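LAO/AO transport system kinase (Escherichia coli, PDB 2P67) belongs to the MeaB family of the P-loop NTPase clan, and is assembled here as a pair of identical chains, each with a parallel-sheet core. Local coordinates at residues Gly77-Leu80 / Ile81-Gly84; Thr239-Ala242 / Leu243-Arg246; Arg281-Thr284 / Glu285-Val288. All coordinates share one frame; numbering follows the deposited sequence. Where two conformers were deposited one is given.

Contact 1: residues Gly77-Leu80 / Ile81-Gly84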
ATOM      1  N   GLY A  77     -15.994  27.099  -3.380  1.00 24.58           N
ATOM      2  CA  GLY A  77     -16.528  27.212  -4.747  1.00 24.66           C
ATOM      3  C   GLY A  77     -16.853  28.660  -5.098  1.00 25.27           C
ATOM      4  O   GLY A  77     -16.458  29.161  -6.166  1.00 23.72           O
ATOM      5  N   MET A  78     -17.547  29.334  -4.180  1.00 25.51           N
ATOM      6  CA  MET A  78     -17.915  30.750  -4.371  1.00 26.74           C
ATOM      7  C   MET A  78     -16.688  31.656  -4.460  1.00 27.10           C
ATOM      8  O   MET A  78     -16.668  32.589  -5.255  1.00 27.93           O
ATOM      9  CB  MET A  78     -18.925  31.225  -3.314  1.00 26.75           C
ATOM     10  CG  MET A  78     -20.355  30.664  -3.514  1.00 28.74           C
ATOM     11  SD  MET A  78     -21.029  30.853  -5.201  1.00 29.98           S
ATOM     12  CE  MET A  78     -21.034  32.630  -5.403  1.00 35.03           C
ATOM     13  N   LEU A  79     -15.644  31.355  -3.691  1.00 27.51           N
ATOM     14  CA  LEU A  79     -14.371  32.088  -3.835  1.00 27.46           C
ATOM     15  C   LEU A  79     -13.794  31.974  -5.244  1.00 26.95           C
ATOM     16  O   LEU A  79     -13.357  32.970  -5.829  1.00 26.71           O
ATOM     17  CB  LEU A  79     -13.341  31.610  -2.798  1.00 28.00           C
ATOM     18  CG  LEU A  79     -11.943  32.241  -2.775  1.00 29.62           C
ATOM     19  CD1 LEU A  79     -11.366  32.061  -1.404  1.00 33.07           C
ATOM     20  CD2 LEU A  79     -11.005  31.663  -3.796  1.00 32.44           C
ATOM     21  N   LEU A  80     -13.778  30.759  -5.791  1.00 26.57           N
ATOM     22  CA  LEU A  80     -13.227  30.518  -7.127  1.00 27.39           C
ATOM     23  C   LEU A  80     -14.024  31.282  -8.177  1.00 27.52           C
ATOM     24  O   LEU A  80     -13.445  31.851  -9.098  1.00 27.36           O
ATOM     25  CB  LEU A  80     -13.219  29.021  -7.465  1.00 27.50           C
ATOM     26  CG  LEU A  80     -12.300  28.158  -6.593  1.00 28.17           C
ATOM     27  CD1 LEU A  80     -12.515  26.637  -6.824  1.00 29.14           C
ATOM     28  CD2 LEU A  80     -10.873  28.540  -6.844  1.00 29.24           C
ATOM     29  N   ILE A  81     -15.341  31.307  -8.008  1.00 28.41           N
ATOM     30  CA  ILE A  81     -16.214  32.010  -8.952  1.00 30.27           C
ATOM     31  C   ILE A  81     -15.971  33.520  -8.888  1.00 31.48           C
ATOM     32  O   ILE A  81     -15.867  34.179  -9.929  1.00 32.20           O
ATOM     33  CB  ILE A  81     -17.693  31.648  -8.745  1.00 30.97           C
ATOM     34  CG1 ILE A  81     -17.944  30.216  -9.238  1.00 30.14           C
ATOM     35  CG2 ILE A  81     -18.621  32.631  -9.491  1.00 30.37           C
ATOM     36  CD1 ILE A  81     -19.105  29.561  -8.591  1.00 33.97           C
ATOM     37  N   ARG A  82     -15.843  34.050  -7.678  1.00 32.87           N
ATOM     38  CA  ARG A  82     -15.432  35.448  -7.500  1.00 34.22           C
ATOM     39  C   ARG A  82     -14.115  35.770  -8.190  1.00 34.61           C
ATOM     40  O   ARG A  82     -13.941  36.881  -8.680  1.00 35.31           O
ATOM     41  CB  ARG A  82     -15.359  35.821  -6.023  1.00 34.22           C
ATOM     42  CG  ARG A  82     -16.686  36.265  -5.453  1.00 36.59           C
ATOM     43  CD  ARG A  82     -16.544  36.693  -4.010  1.00 38.91           C
ATOM     44  NE  ARG A  82     -17.060  35.655  -3.123  1.00 41.53           N
ATOM     45  CZ  ARG A  82     -16.353  34.989  -2.219  1.00 40.25           C
ATOM     46  NH1 ARG A  82     -16.953  34.072  -1.488  1.00 40.19           N
ATOM     47  NH2 ARG A  82     -15.075  35.252  -2.015  1.00 40.65           N
ATOM     48  N   GLU A  83     -13.193  34.805  -8.244  1.00 34.57           N
ATOM     49  CA  GLU A  83     -11.921  34.976  -8.960  1.00 35.18           C
ATOM     50  C   GLU A  83     -12.116  34.934 -10.478  1.00 34.30           C
ATOM     51  O   GLU A  83     -11.148  35.025 -11.232  1.00 35.12           O
ATOM     52  CB  GLU A  83     -10.903  33.895  -8.562  1.00 35.62           C
ATOM     53  CG  GLU A  83     -10.398  33.953  -7.108  1.00 39.80           C
ATOM     54  CD  GLU A  83      -9.442  35.110  -6.839  1.00 44.39           C
ATOM     55  OE1 GLU A  83      -8.527  35.358  -7.660  1.00 46.10           O
ATOM     56  OE2 GLU A  83      -9.603  35.767  -5.788  1.00 47.09           O
ATOM     57  N   GLY A  84     -13.361  34.760 -10.913  1.00 33.59           N
ATOM     58  CA  GLY A  84     -13.697  34.654 -12.334  1.00 32.24           C
ATOM     59  C   GLY A  84     -13.447  33.277 -12.943  1.00 31.75           C
ATOM     60  O   GLY A  84     -13.267  33.162 -14.159  1.00 31.34           O
TER
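Gly77, Met78 and Leu79 each lend their carbonyl oxygen to the residue four places on, so that Ile81, Arg82 and Glu83 complete the last regular bonds of a helix. Of the three, the bond from Arg82 N to Met78 O is the shortest, 2.9 Å, and with an N-H...O angle of 170° the straightest. The side chains then sort themselves along this backbone. Ile81 leans back toward Gly77: with CG1 anti to its own carbonyl carbon (chi1 -72°), CD1 comes to 3.6 Å from Gly77 O. The same methyl meets Met78 SD at 4.1 Å, where a thioether folded at both chi2 and chi3 crosses the end of the isoleucine chain.

Arg82 behaves differently. Its chain bends at chi3 and curls back over the preceding turn, so that the guanidinium lies with one face over Met78 O and Leu79 CA, both near its rim, with CZ 3.9 Å from Leu79 CA. The bond to that carbonyl comes from the backbone N of the same arginine. Farther along the same leucine, Leu79 and Glu83 run side by side, pointing the same way, Leu79 CD2 touching Glu83 CG at 4.1 Å, so the methylene part of the acid extends the apolar surface of the leucine.

Leu79 and Leu80 rest against Trp252 of helix 248-264, while Ile81 reaches Val87 of strand 87-92. Gly84 is the first residue to leave helical geometry, with positive phi (80°), and its N returns to Ile81 O at 2.8 Å, one of the two back-bonds of a Schellman motif. Here the motif ends the helix that follows the Walker A-like loop in a P-loop fold, just ahead of the next strand.

Contact 2: residues Thr239-Ala242 / Leu243-Arg246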
ATOM      1  N   THR A 239      -6.471  25.963   9.055  1.00 22.46           N
ATOM      2  CA  THR A 239      -7.794  25.969   9.659  1.00 23.56           C
ATOM      3  C   THR A 239      -8.636  27.048   8.983  1.00 24.09           C
ATOM      4  O   THR A 239      -8.100  28.011   8.399  1.00 23.34           O
ATOM      5  CB  THR A 239      -7.758  26.274  11.176  1.00 24.81           C
ATOM      6  OG1 THR A 239      -7.396  27.651  11.353  1.00 26.01           O
ATOM      7  CG2 THR A 239      -6.779  25.324  11.946  1.00 24.20           C
ATOM      8  N   CYS A 240      -9.956  26.891   9.079  1.00 25.20           N
ATOM      9  CA  CYS A 240     -10.884  27.860   8.497  1.00 26.41           C
ATOM     10  C   CYS A 240     -12.207  27.850   9.234  1.00 27.54           C
ATOM     11  O   CYS A 240     -12.471  26.963  10.038  1.00 27.35           O
ATOM     12  CB  CYS A 240     -11.101  27.606   6.996  1.00 26.63           C
ATOM     13  SG  CYS A 240     -11.878  26.031   6.563  1.00 27.20           S
ATOM     14  N   SER A 241     -13.022  28.872   8.990  1.00 29.23           N
ATOM     15  CA  SER A 241     -14.436  28.812   9.336  1.00 31.29           C
ATOM     16  C   SER A 241     -15.210  29.091   8.065  1.00 32.22           C
ATOM     17  O   SER A 241     -15.292  30.243   7.646  1.00 31.97           O
ATOM     18  CB  SER A 241     -14.812  29.856  10.394  1.00 31.71           C
ATOM     19  OG  SER A 241     -16.173  29.682  10.775  1.00 33.69           O
ATOM     20  N   ALA A 242     -15.748  28.045   7.442  1.00 34.01           N
ATOM     21  CA  ALA A 242     -16.530  28.224   6.216  1.00 36.57           C
ATOM     22  C   ALA A 242     -17.687  29.193   6.476  1.00 38.01           C
ATOM     23  O   ALA A 242     -17.869  30.153   5.741  1.00 38.79           O
ATOM     24  CB  ALA A 242     -17.060  26.894   5.709  1.00 36.06           C
ATOM     25  N   LEU A 243     -18.430  28.954   7.552  1.00 39.83           N
ATOM     26  CA  LEU A 243     -19.636  29.744   7.840  1.00 41.67           C
ATOM     27  C   LEU A 243     -19.390  31.203   8.238  1.00 42.11           C
ATOM     28  O   LEU A 243     -20.312  32.020   8.164  1.00 42.91           O
ATOM     29  CB  LEU A 243     -20.567  29.016   8.824  1.00 41.92           C
ATOM     30  CG  LEU A 243     -21.399  27.849   8.243  1.00 43.57           C
ATOM     31  CD1 LEU A 243     -22.491  27.430   9.214  1.00 44.48           C
ATOM     32  CD2 LEU A 243     -22.016  28.170   6.857  1.00 44.04           C
ATOM     33  N   GLU A 244     -18.151  31.533   8.620  1.00 42.21           N
ATOM     34  CA  GLU A 244     -17.753  32.921   8.879  1.00 42.19           C
ATOM     35  C   GLU A 244     -16.933  33.526   7.745  1.00 41.66           C
ATOM     36  O   GLU A 244     -16.544  34.693   7.809  1.00 42.17           O
ATOM     37  CB  GLU A 244     -16.966  33.038  10.186  1.00 42.77           C
ATOM     38  CG  GLU A 244     -17.722  32.564  11.410  1.00 44.81           C
ATOM     39  CD  GLU A 244     -17.206  33.192  12.699  1.00 49.23           C
ATOM     40  OE1 GLU A 244     -16.287  34.045  12.636  1.00 50.70           O
ATOM     41  OE2 GLU A 244     -17.729  32.835  13.781  1.00 50.91           O
ATOM     42  N   LYS A 245     -16.669  32.730   6.712  1.00 40.72           N
ATOM     43  CA  LYS A 245     -15.837  33.153   5.584  1.00 39.85           C
ATOM     44  C   LYS A 245     -14.456  33.666   6.012  1.00 38.50           C
ATOM     45  O   LYS A 245     -14.025  34.760   5.627  1.00 38.71           O
ATOM     46  CB  LYS A 245     -16.582  34.164   4.690  1.00 40.54           C
ATOM     47  CG  LYS A 245     -17.466  33.517   3.624  1.00 42.24           C
ATOM     48  CD  LYS A 245     -18.684  32.825   4.210  1.00 44.13           C
ATOM     49  CE  LYS A 245     -19.149  31.692   3.301  1.00 44.19           C
ATOM     50  NZ  LYS A 245     -20.048  30.744   4.010  1.00 45.39           N
ATOM     51  N   ARG A 246     -13.761  32.862   6.816  1.00 36.68           N
ATOM     52  CA  ARG A 246     -12.377  33.153   7.173  0.50 35.61           C
ATOM     53  C   ARG A 246     -11.502  31.929   6.924  1.00 34.16           C
ATOM     54  O   ARG A 246     -11.902  30.804   7.219  1.00 34.16           O
ATOM     55  CB  ARG A 246     -12.274  33.614   8.632  0.50 35.70           C
ATOM     56  CG  ARG A 246     -12.920  34.982   8.912  0.50 36.63           C
ATOM     57  CD  ARG A 246     -12.078  36.143   8.358  0.50 38.51           C
ATOM     58  NE  ARG A 246     -12.875  37.357   8.194  0.50 39.77           N
ATOM     59  CZ  ARG A 246     -13.331  37.812   7.029  0.50 40.20           C
ATOM     60  NH1 ARG A 246     -13.054  37.171   5.899  0.50 40.12           N
ATOM     61  NH2 ARG A 246     -14.053  38.922   6.989  0.50 39.74           N
TER
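Ala242 O is gripped twice by one residue: Lys245 offers it both its backbone N and its side-chain NZ, and the two donors arrive from opposite faces of the carbonyl plane. The backbone bond measures 3.0 Å from Lys245 N to Ala242 O. On the other face NZ closes to 2.8 Å from Ala242 O, carrying the ammonium charge with it. A bend at chi2 (70°) folds the lysine chain back to make this possible, and its CD and CE each pass 3.2 Å from the same oxygen. The charge would be expected to polarise this carbonyl.

Around that clamp the chain reverses on itself. Ser241 and Arg246 form a single antiparallel, hydrogen-bonded bridge, with Ser241 N giving to Arg246 O at 2.9 Å and Arg246 N returning to Ser241 O at 3.1 Å. Lys245 and Arg246 both face Ser241, a G1 beta bulge with the positive phi (55°) at Lys245, closing a tight turn. Ser241 OG lies 3.3 Å from Glu244 CG and receives a weak bond from Glu244 N, but its stronger partner is Asp205 OD2.

The loop leads out of edge strand 236-239 and into helix 248-264. Cys240 keeps backbone bonds to Ile201 and Asp204, beside strand 198-201, and Ala242 N is held by Asn202. Facing helix 69-82, Cys240 packs on Phe72, Ala242 and Leu243 meet Thr71, and Lys245 touches Ala75.

Contact 3: residues Arg281-Thr284 / Glu285-Val288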
ATOM      1  N   ARG A 281      -3.292   0.063 -15.948  1.00 27.16           N
ATOM      2  CA  ARG A 281      -2.603  -1.143 -15.528  1.00 27.74           C
ATOM      3  C   ARG A 281      -3.440  -1.887 -14.487  1.00 28.02           C
ATOM      4  O   ARG A 281      -3.700  -3.085 -14.637  1.00 26.93           O
ATOM      5  CB  ARG A 281      -1.219  -0.777 -14.980  1.00 28.11           C
ATOM      6  CG  ARG A 281      -0.365  -1.948 -14.480  1.00 30.61           C
ATOM      7  CD  ARG A 281      -0.159  -3.008 -15.549  1.00 32.74           C
ATOM      8  NE  ARG A 281       0.758  -4.064 -15.120  1.00 34.55           N
ATOM      9  CZ  ARG A 281       2.024  -4.168 -15.512  1.00 36.72           C
ATOM     10  NH1 ARG A 281       2.548  -3.270 -16.351  1.00 35.70           N
ATOM     11  NH2 ARG A 281       2.767  -5.175 -15.070  1.00 35.35           N
ATOM     12  N   LYS A 282      -3.867  -1.177 -13.440  1.00 28.30           N
ATOM     13  CA  LYS A 282      -4.648  -1.801 -12.377  0.50 28.97           C
ATOM     14  C   LYS A 282      -5.972  -2.378 -12.895  1.00 29.19           C
ATOM     15  O   LYS A 282      -6.335  -3.504 -12.554  1.00 28.89           O
ATOM     16  CB  LYS A 282      -4.864  -0.846 -11.193  0.50 29.60           C
ATOM     17  CG  LYS A 282      -5.369  -1.524  -9.903  0.50 30.94           C
ATOM     18  CD  LYS A 282      -4.464  -2.684  -9.463  0.50 33.03           C
ATOM     19  CE  LYS A 282      -4.860  -3.246  -8.109  0.50 33.57           C
ATOM     20  NZ  LYS A 282      -3.805  -4.134  -7.558  0.50 35.91           N
ATOM     21  N   GLN A 283      -6.682  -1.640 -13.746  1.00 28.95           N
ATOM     22  CA  GLN A 283      -7.952  -2.163 -14.250  1.00 29.85           C
ATOM     23  C   GLN A 283      -7.769  -3.374 -15.160  1.00 29.52           C
ATOM     24  O   GLN A 283      -8.588  -4.288 -15.146  1.00 29.33           O
ATOM     25  CB  GLN A 283      -8.783  -1.074 -14.940  1.00 29.98           C
ATOM     26  CG  GLN A 283      -9.211   0.060 -14.013  1.00 33.26           C
ATOM     27  CD  GLN A 283     -10.072  -0.395 -12.839  1.00 38.75           C
ATOM     28  OE1 GLN A 283      -9.615  -0.422 -11.699  1.00 42.28           O
ATOM     29  NE2 GLN A 283     -11.323  -0.742 -13.114  1.00 40.23           N
ATOM     30  N   THR A 284      -6.686  -3.384 -15.927  1.00 29.63           N
ATOM     31  CA  THR A 284      -6.373  -4.505 -16.818  1.00 30.40           C
ATOM     32  C   THR A 284      -6.071  -5.758 -15.992  1.00 31.40           C
ATOM     33  O   THR A 284      -6.646  -6.833 -16.229  1.00 31.29           O
ATOM     34  CB  THR A 284      -5.183  -4.172 -17.730  1.00 30.13           C
ATOM     35  OG1 THR A 284      -5.536  -3.061 -18.563  1.00 29.88           O
ATOM     36  CG2 THR A 284      -4.798  -5.372 -18.614  1.00 30.42           C
ATOM     37  N   GLU A 285      -5.188  -5.600 -15.008  1.00 31.84           N
ATOM     38  CA  GLU A 285      -4.879  -6.685 -14.076  1.00 33.40           C
ATOM     39  C   GLU A 285      -6.121  -7.195 -13.352  1.00 34.35           C
ATOM     40  O   GLU A 285      -6.331  -8.406 -13.260  1.00 34.43           O
ATOM     41  CB  GLU A 285      -3.851  -6.227 -13.046  1.00 32.72           C
ATOM     42  CG  GLU A 285      -2.450  -6.039 -13.593  1.00 33.23           C
ATOM     43  CD  GLU A 285      -1.506  -5.480 -12.555  1.00 33.11           C
ATOM     44  OE1 GLU A 285      -1.940  -5.279 -11.395  1.00 33.84           O
ATOM     45  OE2 GLU A 285      -0.328  -5.245 -12.888  1.00 32.75           O
ATOM     46  N   GLU A 286      -6.937  -6.273 -12.843  1.00 36.34           N
ATOM     47  CA  GLU A 286      -8.086  -6.622 -11.998  1.00 38.14           C
ATOM     48  C   GLU A 286      -9.188  -7.348 -12.753  1.00 39.18           C
ATOM     49  O   GLU A 286      -9.880  -8.184 -12.183  1.00 39.10           O
ATOM     50  CB  GLU A 286      -8.652  -5.397 -11.278  1.00 38.33           C
ATOM     51  CG  GLU A 286      -7.821  -4.960 -10.075  1.00 41.04           C
ATOM     52  CD  GLU A 286      -8.489  -3.863  -9.240  1.00 45.14           C
ATOM     53  OE1 GLU A 286      -9.678  -3.544  -9.483  1.00 46.63           O
ATOM     54  OE2 GLU A 286      -7.816  -3.314  -8.335  1.00 46.60           O
ATOM     55  N   GLU A 287      -9.346  -7.028 -14.035  1.00 40.28           N
ATOM     56  CA  GLU A 287     -10.293  -7.740 -14.885  1.00 41.29           C
ATOM     57  C   GLU A 287      -9.851  -9.194 -15.096  1.00 41.34           C
ATOM     58  O   GLU A 287     -10.654 -10.118 -14.913  1.00 41.41           O
ATOM     59  CB  GLU A 287     -10.476  -7.012 -16.219  1.00 41.64           C
ATOM     60  CG  GLU A 287     -11.145  -7.846 -17.298  1.00 44.03           C
ATOM     61  CD  GLU A 287     -12.116  -7.058 -18.161  1.00 47.84           C
ATOM     62  OE1 GLU A 287     -12.526  -5.936 -17.766  1.00 48.56           O
ATOM     63  OE2 GLU A 287     -12.486  -7.580 -19.239  1.00 50.16           O
ATOM     64  N   VAL A 288      -8.585  -9.379 -15.476  1.00 41.13           N
ATOM     65  CA  VAL A 288      -7.974 -10.706 -15.634  1.00 41.22           C
ATOM     66  C   VAL A 288      -8.111 -11.543 -14.347  1.00 41.47           C
ATOM     67  O   VAL A 288      -8.533 -12.705 -14.390  1.00 41.05           O
ATOM     68  CB  VAL A 288      -6.480 -10.598 -16.030  1.00 40.93           C
ATOM     69  CG1 VAL A 288      -5.799 -11.976 -16.021  1.00 41.25           C
ATOM     70  CG2 VAL A 288      -6.341  -9.968 -17.391  1.00 41.71           C
TER
HETATM   71  O   HOH W   1       1.481  -7.305 -13.561  1.00 52.71           O
HETATM   72  O   HOH W   2      -3.342  -6.784  -9.598  1.00 47.31           O
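Arg281 and Glu285 are joined by a salt bridge in which Arg281 NE, and not the end of the guanidinium, does the gripping, at 2.7 Å from Glu285 OE2. The N-H...O angle is 151°, and OE2 is approached on its anti side, somewhat out of the carboxylate plane. The two flat groups are steeply turned, their planes 76° apart, and the carboxylate stands at the edge of the guanidinium. A bend at chi2 (56°) swings the arginine along the helix to bring NE there, whereas the glutamate is extended beyond CG. A water in the guanidinium plane completes a small ring: it accepts from Arg281 NH2 at 2.9 Å and donates to the same Glu285 OE2 at 2.8 Å. Another water donates to Glu285 OE1 at 2.7 Å and accepts a weak bond from Lys282 NZ, so both carboxylate oxygens are engaged.

One helical turn separates the partners, the classic i to i+4 salt bridge on the surface of the long helix 267-294. The backbone beneath repeats the same spacing, with Glu285 N bonded almost straight to Arg281 O and Val288 N reaching Thr284 O at a longer 3.3 Å. Thr284 OG1 turns back within the helix to Leu280 O.

Glu286 lays its CB and CG against the Lys282 carbonyl. The lysine chain runs obliquely across this glutamate, its CE 3.0 Å from Glu286 OE2, while NZ stays 4.2 Å from Glu286 OE2, beyond a salt bridge. Farther out, the second subunit comes against this part of the helix. Its Phe293 receives the Arg281 guanidinium in a cation-pi contact, and its Tyr302 packs on the same arginine. Leu289 of that subunit lies on Glu285, while its Leu320 and Leu323 meet Gln283 and Thr284.

From the N terminus, contact 1 comes first, finishing helix 69-82 before the chain enters strand 87-92. Contact 2 follows well over a hundred residues later, in the loop between edge strand 236-239 and helix 248-264, and contact 3 lies just past the middle of helix 267-294. Each closes within its own eight residues, so none nests in or crosses another. Contacts 1 and 2 are neighbours in space, their nearest atoms about 5 Å apart: contact 1 packs on helix 248-264, and the loop of contact 2, which leads into that helix, packs on helix 69-82. Contact 3 lies on the opposite side of the chain's centre, its own centre about 39 Å from that of contact 1, where two subunits meet.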